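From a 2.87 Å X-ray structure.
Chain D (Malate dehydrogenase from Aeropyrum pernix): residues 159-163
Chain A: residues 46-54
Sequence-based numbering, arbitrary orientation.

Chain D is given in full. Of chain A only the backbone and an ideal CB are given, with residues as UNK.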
# COMPACT_ATOMS: atom_id res chain seq x y z
N VAL D 159 -11.26 12.04 18.39
CA VAL D 159 -10.99 10.62 18.11
C VAL D 159 -10.88 10.50 16.58
O VAL D 159 -11.29 11.41 15.86
CB VAL D 159 -12.14 9.66 18.58
CG1 VAL D 159 -12.44 9.86 20.05
CG2 VAL D 159 -13.38 9.85 17.74
N SER D 160 -10.33 9.38 16.10
CA SER D 160 -10.19 9.14 14.66
C SER D 160 -11.55 8.91 14.02
O SER D 160 -12.43 8.28 14.61
CB SER D 160 -9.31 7.92 14.40
OG SER D 160 -9.44 7.46 13.07
N PHE D 161 -11.72 9.40 12.79
CA PHE D 161 -12.98 9.21 12.09
C PHE D 161 -13.17 7.75 11.70
O PHE D 161 -14.27 7.32 11.34
CB PHE D 161 -13.08 10.13 10.86
CG PHE D 161 -11.82 10.24 10.06
CD1 PHE D 161 -11.28 9.12 9.43
CD2 PHE D 161 -11.16 11.46 9.93
CE1 PHE D 161 -10.11 9.22 8.67
CE2 PHE D 161 -9.99 11.58 9.18
CZ PHE D 161 -9.46 10.45 8.54
N LYS D 162 -12.09 6.99 11.80
CA LYS D 162 -12.13 5.56 11.50
C LYS D 162 -13.05 4.89 12.53
O LYS D 162 -13.74 3.93 12.23
CB LYS D 162 -10.73 4.96 11.61
CG LYS D 162 -9.67 5.71 10.83
CD LYS D 162 -9.23 4.94 9.62
CE LYS D 162 -8.66 3.61 10.01
NZ LYS D 162 -8.69 2.72 8.82
N SER D 163 -12.80 5.48 13.64
CA SER D 163 -13.61 4.91 14.71
C SER D 163 -15.07 5.35 14.70
O SER D 163 -15.87 4.87 15.50
CB SER D 163 -12.99 5.24 16.06
OG SER D 163 -11.85 4.43 16.30
N UNK A 46 -11.59 13.49 1.84
CA UNK A 46 -11.16 12.37 1.02
C UNK A 46 -10.35 11.40 1.89
O UNK A 46 -10.47 10.19 1.74
CB UNK A 46 -10.34 12.85 -0.18
N UNK A 47 -9.55 11.94 2.80
CA UNK A 47 -8.75 11.09 3.68
C UNK A 47 -9.63 10.22 4.56
O UNK A 47 -9.27 9.09 4.89
CB UNK A 47 -7.83 11.94 4.55
N UNK A 48 -10.79 10.76 4.93
CA UNK A 48 -11.75 10.07 5.77
C UNK A 48 -12.43 8.89 5.04
O UNK A 48 -12.74 7.89 5.66
CB UNK A 48 -12.81 11.06 6.26
N UNK A 49 -12.64 9.03 3.73
CA UNK A 49 -13.26 7.96 2.94
C UNK A 49 -12.26 6.83 2.76
O UNK A 49 -12.62 5.66 2.72
CB UNK A 49 -13.74 8.48 1.58
N UNK A 50 -10.99 7.19 2.62
CA UNK A 50 -9.94 6.20 2.44
C UNK A 50 -9.45 5.63 3.75
O UNK A 50 -8.79 4.59 3.77
CB UNK A 50 -8.76 6.81 1.68
N UNK A 51 -9.77 6.31 4.85
CA UNK A 51 -9.35 5.84 6.15
C UNK A 51 -7.89 6.09 6.44
O UNK A 51 -7.26 5.32 7.17
CB UNK A 51 -9.64 4.34 6.28
N UNK A 52 -7.39 7.10 5.85
CA UNK A 52 -6.01 7.44 6.10
C UNK A 52 -6.00 8.44 7.25
O UNK A 52 -6.16 9.64 7.03
CB UNK A 52 -5.33 8.00 4.85
N UNK A 53 -5.77 8.19 8.38
CA UNK A 53 -5.78 8.86 9.64
C UNK A 53 -4.99 10.11 9.81
O UNK A 53 -5.06 10.85 10.83
CB UNK A 53 -5.31 7.87 10.70
N UNK A 54 -4.20 10.47 8.82
CA UNK A 54 -3.33 11.65 9.01
C UNK A 54 -4.12 12.90 9.26
O UNK A 54 -5.28 13.03 8.87
CB UNK A 54 -2.43 11.86 7.79

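Position 46 lies in a helix, and its ideal CB has nothing of chain D within 5.5 Å. Chain D sets no preference here. The residue is A:Ala46.

At position 47 the CA-to-CB bond points sideways. The ideal CB is 4.6 Å from D:Phe161 CZ, so the ring is near but not in tight contact. A small or apolar side chain would suit. The residue is A:Ala47, and its O lies 3.9 Å from D:Phe161 CE1.

Position 48 meets the ring of D:Phe161 most directly. The CA of position 48 lies over one face of the D:Phe161 ring, 3.7 Å from its centroid. The ideal CB points sideways and is 4.0 Å from D:Phe161 CG. With the backbone this close, a small apolar side chain fits well, though a longer one directed past the ring is not excluded. The residue is A:Ala48. Its CA makes a CH-pi contact with the ring, and its CB packs against D:Phe161 CG.

Position 49 points away from chain D, which leaves the choice free. The residue is A:Glu49, and it makes no contact across the stretches.

Position 50 points sideways, with no chain D atom within 5.5 Å of its ideal CB. Many side chains would do. The residue is A:Leu50, whose end leads away.

Position 51 follows the helix and has positive phi (76/28), which by itself favours glycine. An ideal CB would also sit tightly, 3.2 Å from D:Lys162 NZ. Asparagine can adopt such angles, but the lysine leaves little room for its CB. The residue is A:Gly51. Its CA lies near the plane of the D:Phe161 ring, at the edge, and its O accepts a weak hydrogen bond from D:Lys162 NZ at 3.4 Å.

Position 52 points away, so chain D does not select its side chain. The residue is A:Val52. Its backbone O approaches the ring edge, 3.7 Å from D:Phe161 CZ.

Position 53 has its ideal CB 4.8 Å from D:Ser160 OG and 4.9 Å from D:Lys162 CG. The bond points sideways, but a short polar side chain could turn to the hydroxyl. Aspartate or asparagine would reach it and offer an acceptor. The residue is A:Asp53. D:Ser160 OG donates a hydrogen bond to its OD2 at 2.4 Å. That distance is very short, and both atoms are crowded in the model, so their exact places are less sure. D:Ser160 OG also accepts from D:Lys162 N at 3.0 Å, which links the acid to the turn in chain D.

Position 54 points away and has no close neighbour in chain D, which sets no preference there. The residue is A:Ile54.

Chain A, residues 46-54: AAAELGVDI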
# COMPACT_ATOMS: atom_id res chain seq x y z
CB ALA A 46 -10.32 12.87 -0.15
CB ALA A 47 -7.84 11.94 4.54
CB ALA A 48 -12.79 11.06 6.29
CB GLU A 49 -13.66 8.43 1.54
CG GLU A 49 -14.51 9.69 1.47
CD GLU A 49 -14.73 10.15 0.04
OE1 GLU A 49 -15.66 9.65 -0.63
OE2 GLU A 49 -13.97 11.02 -0.43
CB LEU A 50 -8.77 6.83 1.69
CG LEU A 50 -9.07 7.18 0.23
CD1 LEU A 50 -7.85 7.85 -0.36
CD2 LEU A 50 -9.45 5.94 -0.56
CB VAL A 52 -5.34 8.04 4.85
CG1 VAL A 52 -3.88 8.21 5.08
CG2 VAL A 52 -5.53 7.14 3.66
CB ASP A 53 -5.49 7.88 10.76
CG ASP A 53 -6.61 7.10 11.34
OD1 ASP A 53 -6.34 6.14 12.11
OD2 ASP A 53 -7.83 7.44 11.25
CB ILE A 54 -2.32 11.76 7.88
CG1 ILE A 54 -2.96 11.94 6.51
CG2 ILE A 54 -1.34 10.58 7.86
CD1 ILE A 54 -2.22 12.81 5.53
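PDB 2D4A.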